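Local atomic coordinates of putative uncharacterized protein (PDB entry 3PGB), a protein that probably catalyses the oxidative deamination of primary amines, using a copper ion and a topaquinone cofactor made from one of its own tyrosines. Residues W191-S196 with G209-L214; A200-D205 with K292-P297; D238-M243 with L256-K261. One frame throughout, in Å; residues are numbered along the deposited sequence.

Contact 1: W191-S196 with G209-L214. With NAG (2-acetamido-2-deoxy-beta-D-glucopyranose), chain G.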
loop_
_atom_site.group_PDB
_atom_site.type_symbol
_atom_site.label_atom_id
_atom_site.label_comp_id
_atom_site.label_asym_id
_atom_site.label_seq_id
_atom_site.Cartn_x
_atom_site.Cartn_y
_atom_site.Cartn_z
ATOM N N TRP A 191 -12.066 -37.029 -30.164
ATOM C CA TRP A 191 -11.614 -37.558 -28.877
ATOM C C TRP A 191 -12.564 -37.206 -27.725
ATOM O O TRP A 191 -13.384 -38.038 -27.342
ATOM C CB TRP A 191 -10.180 -37.094 -28.599
ATOM C CG TRP A 191 -9.519 -37.791 -27.464
ATOM C CD1 TRP A 191 -9.155 -37.245 -26.275
ATOM C CD2 TRP A 191 -9.143 -39.171 -27.406
ATOM N NE1 TRP A 191 -8.571 -38.196 -25.475
ATOM C CE2 TRP A 191 -8.548 -39.387 -26.146
ATOM C CE3 TRP A 191 -9.248 -40.246 -28.298
ATOM C CZ2 TRP A 191 -8.056 -40.631 -25.757
ATOM C CZ3 TRP A 191 -8.759 -41.478 -27.912
ATOM C CH2 TRP A 191 -8.172 -41.662 -26.650
ATOM N N LEU A 192 -12.478 -35.983 -27.197
ATOM C CA LEU A 192 -13.200 -35.616 -25.971
ATOM C C LEU A 192 -14.705 -35.849 -26.053
ATOM O O LEU A 192 -15.284 -36.470 -25.167
ATOM C CB LEU A 192 -12.927 -34.155 -25.592
ATOM C CG LEU A 192 -11.521 -33.854 -25.061
ATOM C CD1 LEU A 192 -11.291 -32.354 -24.970
ATOM C CD2 LEU A 192 -11.294 -34.525 -23.713
ATOM N N PHE A 193 -15.330 -35.357 -27.113
ATOM C CA PHE A 193 -16.769 -35.533 -27.296
ATOM C C PHE A 193 -17.161 -36.992 -27.513
ATOM O O PHE A 193 -18.243 -37.412 -27.106
ATOM C CB PHE A 193 -17.293 -34.690 -28.467
ATOM C CG PHE A 193 -17.279 -33.199 -28.221
ATOM C CD1 PHE A 193 -17.393 -32.665 -26.938
ATOM C CD2 PHE A 193 -17.195 -32.322 -29.293
ATOM C CE1 PHE A 193 -17.394 -31.291 -26.738
ATOM C CE2 PHE A 193 -17.205 -30.945 -29.096
ATOM C CZ PHE A 193 -17.303 -30.431 -27.819
ATOM N N LYS A 194 -16.295 -37.763 -28.159
ATOM C CA LYS A 194 -16.564 -39.183 -28.345
ATOM C C LYS A 194 -16.501 -39.916 -27.004
ATOM O O LYS A 194 -17.379 -40.721 -26.693
ATOM C CB LYS A 194 -15.613 -39.789 -29.389
ATOM C CG LYS A 194 -15.883 -39.237 -30.793
ATOM C CD LYS A 194 -15.251 -40.054 -31.921
ATOM C CE LYS A 194 -15.856 -39.650 -33.276
ATOM N NZ LYS A 194 -15.079 -40.168 -34.441
ATOM N N ILE A 195 -15.482 -39.607 -26.204
ATOM C CA ILE A 195 -15.357 -40.162 -24.856
ATOM C C ILE A 195 -16.522 -39.708 -23.974
ATOM O O ILE A 195 -17.054 -40.496 -23.188
ATOM C CB ILE A 195 -14.019 -39.754 -24.183
ATOM C CG1 ILE A 195 -12.834 -40.411 -24.895
ATOM C CG2 ILE A 195 -14.014 -40.151 -22.711
ATOM C CD1 ILE A 195 -11.502 -39.774 -24.567
ATOM N N SER A 196 -16.917 -38.446 -24.109
ATOM C CA SER A 196 -18.032 -37.918 -23.336
ATOM C C SER A 196 -19.347 -38.603 -23.700
ATOM O O SER A 196 -20.176 -38.846 -22.830
ATOM C CB SER A 196 -18.159 -36.408 -23.526
ATOM O OG SER A 196 -19.296 -35.928 -22.830
ATOM N N GLY A 209 -27.018 -32.992 -17.805
ATOM C CA GLY A 209 -26.296 -32.354 -18.905
ATOM C C GLY A 209 -25.520 -33.283 -19.821
ATOM O O GLY A 209 -25.306 -34.451 -19.507
ATOM N N THR A 210 -25.118 -32.753 -20.973
ATOM C CA THR A 210 -24.276 -33.476 -21.919
ATOM C C THR A 210 -23.306 -32.522 -22.605
ATOM O O THR A 210 -23.618 -31.348 -22.813
ATOM C CB THR A 210 -25.106 -34.179 -23.027
ATOM O OG1 THR A 210 -25.994 -33.237 -23.640
ATOM C CG2 THR A 210 -25.911 -35.342 -22.472
ATOM N N ALA A 211 -22.127 -33.042 -22.941
ATOM C CA ALA A 211 -21.190 -32.382 -23.852
ATOM C C ALA A 211 -20.919 -33.329 -25.021
ATOM O O ALA A 211 -20.191 -34.312 -24.877
ATOM C CB ALA A 211 -19.893 -32.030 -23.134
ATOM N N LEU A 212 -21.533 -33.040 -26.166
ATOM C CA LEU A 212 -21.368 -33.860 -27.373
ATOM C C LEU A 212 -20.904 -33.086 -28.620
ATOM O O LEU A 212 -20.507 -33.696 -29.612
ATOM C CB LEU A 212 -22.680 -34.582 -27.675
ATOM C CG LEU A 212 -23.302 -35.322 -26.490
ATOM C CD1 LEU A 212 -24.676 -35.866 -26.863
ATOM C CD2 LEU A 212 -22.379 -36.434 -26.004
ATOM N N GLY A 213 -20.938 -31.757 -28.565
ATOM C CA GLY A 213 -20.605 -30.909 -29.717
ATOM C C GLY A 213 -21.826 -30.457 -30.504
ATOM O O GLY A 213 -21.722 -30.143 -31.686
ATOM N N LEU A 214 -22.979 -30.416 -29.840
ATOM C CA LEU A 214 -24.251 -30.034 -30.457
ATOM C C LEU A 214 -24.762 -28.711 -29.881
ATOM O O LEU A 214 -24.204 -28.186 -28.913
ATOM C CB LEU A 214 -25.287 -31.139 -30.216
ATOM C CG LEU A 214 -25.233 -32.435 -31.047
ATOM C CD1 LEU A 214 -23.894 -32.657 -31.749
ATOM C CD2 LEU A 214 -25.565 -33.639 -30.155
HETATM C C1 NAG G . -28.800 -33.679 -27.021
HETATM C C2 NAG G . -29.280 -34.237 -25.683
HETATM C C3 NAG G . -28.845 -35.696 -25.530
HETATM C C4 NAG G . -29.230 -36.531 -26.758
HETATM C C5 NAG G . -28.860 -35.806 -28.063
HETATM C C6 NAG G . -29.353 -36.556 -29.308
HETATM C C7 NAG G . -29.483 -33.040 -23.523
HETATM C C8 NAG G . -28.770 -32.208 -22.496
HETATM N N2 NAG G . -28.762 -33.427 -24.588
HETATM O O3 NAG G . -29.421 -36.246 -24.361
HETATM O O4 NAG G . -28.596 -37.797 -26.702
HETATM O O5 NAG G . -29.349 -34.468 -28.065
HETATM O O6 NAG G . -30.762 -36.704 -29.309
HETATM O O7 NAG G . -30.667 -33.325 -23.339
HETATM O O HOH W 1 -21.855 -35.866 -21.981
#
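Where a helix and a loop pack on the five-stranded antiparallel sheet, F193 and S196 of helix 186-198 meet the turn A211-G213 that follows helix 200-207. S196 makes the polar link. Its OG, anti to the backbone N (chi1 177°), donates to A211 O at 2.8 Å, lying in the carbonyl plane on a lone pair. The same hydroxyl accepts a proton from a water 2.7 Å from OG, and that water in turn accepts from A211 N at 3.0 Å. S196 thus engages both backbone polar atoms of A211, one directly and the other through water.

One helical turn earlier, the F193 ring lies flat on the peptide that joins L212 to G213. G213 N sits 3.7 Å above the plane over the ring centre, L212 C is displaced toward the rim, and G213 CA makes a CH-pi contact at 3.8 Å from the centroid. The absence of a side chain on G213 lets the aromatic face come this close; its positive phi (96°) independently suits glycine. The carboxylate of D217 accepts from the backbone N of L212, G213 and L214, which ties three successive N-H groups of the turn to one side chain. Just before A211, T210 OG1 accepts from N2 of an N-acetylglucosamine at 2.9 Å; N216 is the glycosylated residue nearby.

Beneath lies the sheet itself: L192, S196 and A211 pack on strands 219-223 and 235-242, while I195 reaches strand 273-279, so helix and loop are laid on the same sheet.

Contact 2: A200-D205 with K292-P297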
loop_
_atom_site.group_PDB
_atom_site.type_symbol
_atom_site.label_atom_id
_atom_site.label_comp_id
_atom_site.label_asym_id
_atom_site.label_seq_id
_atom_site.Cartn_x
_atom_site.Cartn_y
_atom_site.Cartn_z
ATOM N N ALA A 200 -22.465 -40.306 -21.617
ATOM C CA ALA A 200 -23.545 -39.325 -21.729
ATOM C C ALA A 200 -24.674 -39.625 -20.750
ATOM O O ALA A 200 -25.247 -38.714 -20.147
ATOM C CB ALA A 200 -24.086 -39.290 -23.136
ATOM N N ASP A 201 -24.998 -40.906 -20.603
ATOM C CA ASP A 201 -26.005 -41.328 -19.634
ATOM C C ASP A 201 -25.588 -40.948 -18.210
ATOM O O ASP A 201 -26.435 -40.601 -17.385
ATOM C CB ASP A 201 -26.254 -42.838 -19.737
ATOM C CG ASP A 201 -25.035 -43.658 -19.357
ATOM O OD1 ASP A 201 -23.921 -43.333 -19.830
ATOM O OD2 ASP A 201 -25.187 -44.631 -18.583
ATOM N N ILE A 202 -24.287 -41.014 -17.936
ATOM C CA ILE A 202 -23.751 -40.678 -16.618
ATOM C C ILE A 202 -23.764 -39.175 -16.365
ATOM O O ILE A 202 -24.129 -38.746 -15.276
ATOM C CB ILE A 202 -22.323 -41.225 -16.418
ATOM C CG1 ILE A 202 -22.357 -42.757 -16.353
ATOM C CG2 ILE A 202 -21.707 -40.656 -15.144
ATOM C CD1 ILE A 202 -20.989 -43.397 -16.250
ATOM N N THR A 203 -23.388 -38.380 -17.366
ATOM C CA THR A 203 -23.400 -36.916 -17.219
ATOM C C THR A 203 -24.821 -36.366 -17.139
ATOM O O THR A 203 -25.034 -35.282 -16.605
ATOM C CB THR A 203 -22.611 -36.184 -18.343
ATOM O OG1 THR A 203 -23.285 -36.311 -19.605
ATOM C CG2 THR A 203 -21.192 -36.732 -18.445
ATOM N N LEU A 204 -25.785 -37.117 -17.670
ATOM C CA LEU A 204 -27.206 -36.769 -17.553
ATOM C C LEU A 204 -27.710 -37.045 -16.141
ATOM O O LEU A 204 -28.483 -36.265 -15.588
ATOM C CB LEU A 204 -28.051 -37.563 -18.562
ATOM C CG LEU A 204 -28.382 -36.877 -19.890
ATOM C CD1 LEU A 204 -28.926 -37.888 -20.892
ATOM C CD2 LEU A 204 -29.379 -35.741 -19.664
ATOM N N ASP A 205 -27.278 -38.165 -15.572
ATOM C CA ASP A 205 -27.702 -38.564 -14.230
ATOM C C ASP A 205 -27.052 -37.698 -13.143
ATOM O O ASP A 205 -27.628 -37.483 -12.075
ATOM C CB ASP A 205 -27.354 -40.032 -13.988
ATOM C CG ASP A 205 -28.051 -40.601 -12.771
ATOM O OD1 ASP A 205 -29.296 -40.543 -12.733
ATOM O OD2 ASP A 205 -27.359 -41.110 -11.862
ATOM N N LYS A 292 -19.079 -49.232 -14.407
ATOM C CA LYS A 292 -19.515 -50.277 -13.471
ATOM C C LYS A 292 -19.606 -49.734 -12.047
ATOM O O LYS A 292 -20.544 -50.046 -11.320
ATOM C CB LYS A 292 -18.574 -51.490 -13.511
ATOM N N ALA A 293 -18.632 -48.916 -11.660
ATOM C CA ALA A 293 -18.615 -48.317 -10.331
ATOM C C ALA A 293 -19.761 -47.328 -10.147
ATOM O O ALA A 293 -20.448 -47.366 -9.127
ATOM C CB ALA A 293 -17.282 -47.634 -10.072
ATOM N N TYR A 294 -19.970 -46.457 -11.136
ATOM C CA TYR A 294 -21.012 -45.430 -11.061
ATOM C C TYR A 294 -22.379 -46.029 -10.748
ATOM O O TYR A 294 -23.010 -45.672 -9.747
ATOM C CB TYR A 294 -21.094 -44.629 -12.368
ATOM C CG TYR A 294 -22.060 -43.469 -12.284
ATOM C CD1 TYR A 294 -23.353 -43.578 -12.775
ATOM C CD2 TYR A 294 -21.684 -42.270 -11.679
ATOM C CE1 TYR A 294 -24.247 -42.516 -12.684
ATOM C CE2 TYR A 294 -22.564 -41.206 -11.577
ATOM C CZ TYR A 294 -23.842 -41.334 -12.083
ATOM O OH TYR A 294 -24.720 -40.286 -11.982
ATOM N N TRP A 295 -22.817 -46.952 -11.601
ATOM C CA TRP A 295 -24.149 -47.556 -11.484
ATOM C C TRP A 295 -24.267 -48.667 -10.421
ATOM O O TRP A 295 -25.339 -49.254 -10.267
ATOM C CB TRP A 295 -24.616 -48.097 -12.843
ATOM C CG TRP A 295 -24.756 -47.049 -13.908
ATOM C CD1 TRP A 295 -23.958 -46.884 -15.002
ATOM C CD2 TRP A 295 -25.759 -46.029 -13.983
ATOM N NE1 TRP A 295 -24.402 -45.823 -15.753
ATOM C CE2 TRP A 295 -25.505 -45.281 -15.150
ATOM C CE3 TRP A 295 -26.845 -45.672 -13.176
ATOM C CZ2 TRP A 295 -26.299 -44.199 -15.534
ATOM C CZ3 TRP A 295 -27.637 -44.591 -13.558
ATOM C CH2 TRP A 295 -27.357 -43.870 -14.728
ATOM N N SER A 296 -23.188 -48.957 -9.693
ATOM C CA SER A 296 -23.270 -49.866 -8.546
ATOM C C SER A 296 -24.079 -49.243 -7.408
ATOM O O SER A 296 -24.086 -48.018 -7.252
ATOM C CB SER A 296 -21.880 -50.211 -8.013
ATOM O OG SER A 296 -21.151 -50.967 -8.956
ATOM N N PRO A 297 -24.760 -50.083 -6.605
ATOM C CA PRO A 297 -25.422 -49.541 -5.420
ATOM C C PRO A 297 -24.408 -48.987 -4.428
ATOM O O PRO A 297 -23.328 -49.556 -4.282
ATOM C CB PRO A 297 -26.165 -50.751 -4.832
ATOM C CG PRO A 297 -25.576 -51.952 -5.497
ATOM C CD PRO A 297 -25.079 -51.504 -6.823
#
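The backbones of helix 200-207 and the end of helix 287-294 stay apart, the nearest CA atoms being those of I202 and Y294 at 7.8 Å, and the interval is bridged mainly by side chains. Y294 CG is anti to the backbone N (chi1 -174°), on the side facing helix 200-207. At the middle, I202 CG2 stands almost on the normal of the Y294 ring, 3.7 Å from its centroid, a CH-pi contact. I202 CG1 lies between the two aromatic residues, 3.7 Å from W295 NE1 and 3.8 Å from Y294 CD1. The aromatic residues also meet each other, with Y294 CD1 over the centre of the W295 ring system.

Aspartates lie at both ends of this apolar patch. Y294 OH donates to D205 OD2 at 2.8 Å, meeting the carboxylate on its anti side with the phenol ring nearly perpendicular to it (86°). K301 forms a salt bridge to the same oxygen, which probably favours the charged form of D205. D205 also approaches the indole tip to tip, its CG 3.9 Å from W295 CH2. D201, one turn before D205, takes a weak, bent bond from W295 NE1 to its OD2 (3.2 Å, 126°), while the stronger partner of that oxygen is R291, in a salt bridge.

I202 extends the contact onto F290 and R291 of helix 287-294, and Y294 meets F299 just past it; on the other flank, T203 ties helix 200-207 to G209 in the loop leading to strand 219-223.

Contact 3: D238-M243 with L256-K261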
loop_
_atom_site.group_PDB
_atom_site.type_symbol
_atom_site.label_atom_id
_atom_site.label_comp_id
_atom_site.label_asym_id
_atom_site.label_seq_id
_atom_site.Cartn_x
_atom_site.Cartn_y
_atom_site.Cartn_z
ATOM N N ASP A 238 -8.518 -33.264 -18.219
ATOM C CA ASP A 238 -9.665 -32.403 -18.490
ATOM C C ASP A 238 -10.798 -32.650 -17.508
ATOM O O ASP A 238 -10.869 -33.698 -16.867
ATOM C CB ASP A 238 -10.168 -32.615 -19.915
ATOM C CG ASP A 238 -9.135 -32.246 -20.955
ATOM O OD1 ASP A 238 -8.860 -31.043 -21.121
ATOM O OD2 ASP A 238 -8.598 -33.160 -21.611
ATOM N N MET A 239 -11.692 -31.673 -17.422
ATOM C CA MET A 239 -12.796 -31.691 -16.472
ATOM C C MET A 239 -14.070 -31.232 -17.168
ATOM O O MET A 239 -14.016 -30.438 -18.106
ATOM C CB MET A 239 -12.471 -30.747 -15.320
ATOM C CG MET A 239 -13.347 -30.875 -14.098
ATOM S SD MET A 239 -13.078 -29.456 -13.015
ATOM C CE MET A 239 -13.725 -30.076 -11.484
ATOM N N PHE A 240 -15.214 -31.728 -16.713
ATOM C CA PHE A 240 -16.492 -31.191 -17.156
ATOM C C PHE A 240 -16.813 -29.913 -16.368
ATOM O O PHE A 240 -16.550 -29.839 -15.172
ATOM C CB PHE A 240 -17.608 -32.226 -16.992
ATOM C CG PHE A 240 -17.556 -33.336 -18.009
ATOM C CD1 PHE A 240 -18.370 -33.301 -19.134
ATOM C CD2 PHE A 240 -16.686 -34.409 -17.844
ATOM C CE1 PHE A 240 -18.327 -34.316 -20.074
ATOM C CE2 PHE A 240 -16.632 -35.428 -18.784
ATOM C CZ PHE A 240 -17.459 -35.385 -19.897
ATOM N N TRP A 241 -17.348 -28.905 -17.057
ATOM C CA TRP A 241 -17.866 -27.696 -16.412
ATOM C C TRP A 241 -19.319 -27.485 -16.809
ATOM O O TRP A 241 -19.728 -27.894 -17.894
ATOM C CB TRP A 241 -17.076 -26.459 -16.836
ATOM C CG TRP A 241 -15.608 -26.541 -16.625
ATOM C CD1 TRP A 241 -14.717 -27.287 -17.339
ATOM C CD2 TRP A 241 -14.845 -25.822 -15.654
ATOM N NE1 TRP A 241 -13.443 -27.087 -16.861
ATOM C CE2 TRP A 241 -13.495 -26.188 -15.829
ATOM C CE3 TRP A 241 -15.171 -24.906 -14.648
ATOM C CZ2 TRP A 241 -12.473 -25.668 -15.034
ATOM C CZ3 TRP A 241 -14.158 -24.391 -13.859
ATOM C CH2 TRP A 241 -12.827 -24.775 -14.054
ATOM N N ASN A 242 -20.089 -26.841 -15.937
ATOM C CA ASN A 242 -21.423 -26.348 -16.303
ATOM C C ASN A 242 -21.312 -25.047 -17.091
ATOM O O ASN A 242 -20.421 -24.243 -16.850
ATOM C CB ASN A 242 -22.312 -26.129 -15.064
ATOM C CG ASN A 242 -23.489 -27.096 -14.996
ATOM O OD1 ASN A 242 -23.965 -27.591 -16.022
ATOM N ND2 ASN A 242 -23.974 -27.354 -13.781
ATOM N N MET A 243 -22.226 -24.850 -18.030
ATOM C CA MET A 243 -22.241 -23.644 -18.840
ATOM C C MET A 243 -22.992 -22.529 -18.118
ATOM O O MET A 243 -23.942 -22.786 -17.370
ATOM C CB MET A 243 -22.858 -23.922 -20.218
ATOM C CG MET A 243 -21.902 -24.638 -21.172
ATOM S SD MET A 243 -22.510 -24.838 -22.859
ATOM C CE MET A 243 -22.514 -23.135 -23.439
ATOM N N LEU A 256 -17.460 -29.261 -12.265
ATOM C CA LEU A 256 -18.378 -30.387 -12.001
ATOM C C LEU A 256 -17.730 -31.619 -11.358
ATOM O O LEU A 256 -18.428 -32.431 -10.753
ATOM C CB LEU A 256 -19.121 -30.784 -13.275
ATOM C CG LEU A 256 -20.063 -29.736 -13.875
ATOM C CD1 LEU A 256 -20.832 -30.345 -15.044
ATOM C CD2 LEU A 256 -21.027 -29.182 -12.824
ATOM N N GLY A 257 -16.415 -31.773 -11.505
ATOM C CA GLY A 257 -15.643 -32.690 -10.659
ATOM C C GLY A 257 -15.371 -34.075 -11.210
ATOM O O GLY A 257 -15.049 -34.989 -10.448
ATOM N N LEU A 258 -15.499 -34.237 -12.523
ATOM C CA LEU A 258 -15.190 -35.495 -13.182
ATOM C C LEU A 258 -14.018 -35.235 -14.112
ATOM O O LEU A 258 -14.088 -34.357 -14.972
ATOM C CB LEU A 258 -16.410 -35.997 -13.956
ATOM C CG LEU A 258 -16.288 -37.327 -14.703
ATOM C CD1 LEU A 258 -15.846 -38.457 -13.778
ATOM C CD2 LEU A 258 -17.612 -37.661 -15.364
ATOM N N TYR A 259 -12.942 -35.995 -13.931
ATOM C CA TYR A 259 -11.683 -35.736 -14.621
ATOM C C TYR A 259 -11.301 -36.872 -15.564
ATOM O O TYR A 259 -11.679 -38.026 -15.352
ATOM C CB TYR A 259 -10.579 -35.488 -13.601
ATOM C CG TYR A 259 -10.975 -34.470 -12.555
ATOM C CD1 TYR A 259 -10.612 -33.136 -12.676
ATOM C CD2 TYR A 259 -11.734 -34.842 -11.454
ATOM C CE1 TYR A 259 -10.980 -32.210 -11.722
ATOM C CE2 TYR A 259 -12.113 -33.924 -10.499
ATOM C CZ TYR A 259 -11.735 -32.612 -10.637
ATOM O OH TYR A 259 -12.110 -31.715 -9.677
ATOM N N LEU A 260 -10.547 -36.521 -16.605
ATOM C CA LEU A 260 -10.247 -37.426 -17.710
ATOM C C LEU A 260 -8.803 -37.240 -18.146
ATOM O O LEU A 260 -8.447 -36.178 -18.645
ATOM C CB LEU A 260 -11.180 -37.128 -18.889
ATOM C CG LEU A 260 -10.879 -37.802 -20.232
ATOM C CD1 LEU A 260 -10.958 -39.324 -20.093
ATOM C CD2 LEU A 260 -11.832 -37.296 -21.314
ATOM N N LYS A 261 -7.983 -38.272 -17.957
ATOM C CA LYS A 261 -6.582 -38.235 -18.361
ATOM C C LYS A 261 -6.428 -38.825 -19.763
ATOM O O LYS A 261 -6.984 -39.886 -20.067
ATOM C CB LYS A 261 -5.713 -38.993 -17.353
ATOM C CG LYS A 261 -4.224 -38.645 -17.411
ATOM C CD LYS A 261 -3.410 -39.510 -16.455
ATOM C CE LYS A 261 -1.951 -39.072 -16.377
ATOM N NZ LYS A 261 -1.168 -39.896 -15.404
HETATM O O HOH W 2 -7.788 -35.623 -21.141
#
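L260 O has two polar partners: D238 N of the neighbouring strand donates to it at 2.9 Å, and a water lies 2.6 Å from L260 O and equally close to D238 OD2. L260 N returns a bond to D238 O, also 2.9 Å, completing the hydrogen-bonded pair. The other carboxylate oxygen, D238 OD1, is held by R236 in a salt bridge.

M239 and Y259 form the next, non-hydrogen-bonded pair. Their side chains run side by side in the same direction: M239 CG, anti to the backbone N (chi1 -167°), lies 3.6 Å from Y259 CE1, and the extended chain beyond it carries SD into an oblique Met-aromatic contact, 4.7 Å from the ring centroid. SD also stands above the W241 indole, which stacks on W222.

These are adjacent inner strands, 235-242 and 255-263, of a five-stranded antiparallel sheet, their directions 148° apart. Such a helix-covered sheet is consistent with the small alpha/beta domains that precede the catalytic beta-sandwich in copper amine oxidases. Toward L256 the pairing becomes irregular. F240 N gives a weak bond to L258 O, yet F240 O accepts, again weakly, from L256 N, with G257 at positive phi (96°) between the two.

On the face bearing D238 and L260, the F240 ring and L258 lie side by side, touching through their CD2 atoms; F240 packs against S196 of helix 186-198, and L258 against I199 just after it. L256 CD2 meets N242 ND2 at 3.6 Å, the side chains crossing at about a right angle, while that amide donates to N305 O.

All three contacts belong to one helix-and-sheet unit at the periphery of the subunit, with centres 11 Å (contacts 1 and 3), 15 Å (2 and 3) and 16 Å (1 and 2) apart. Contact 3 lies within the antiparallel sheet; contact 1 rests on it through L192 and I195 against L260. The loop 209-214 follows helix 200-207, so the segments of contacts 1 and 2 alternate along the chain; they touch where G209 O meets T203 OG1. Contact 3 is nested inside the loop closed by contact 2, which brings helix 287-294 back to helix 200-207. The unit is consistent with a small domain preceding the catalytic one; the W241 side chain lies about 14 Å from the copper ion.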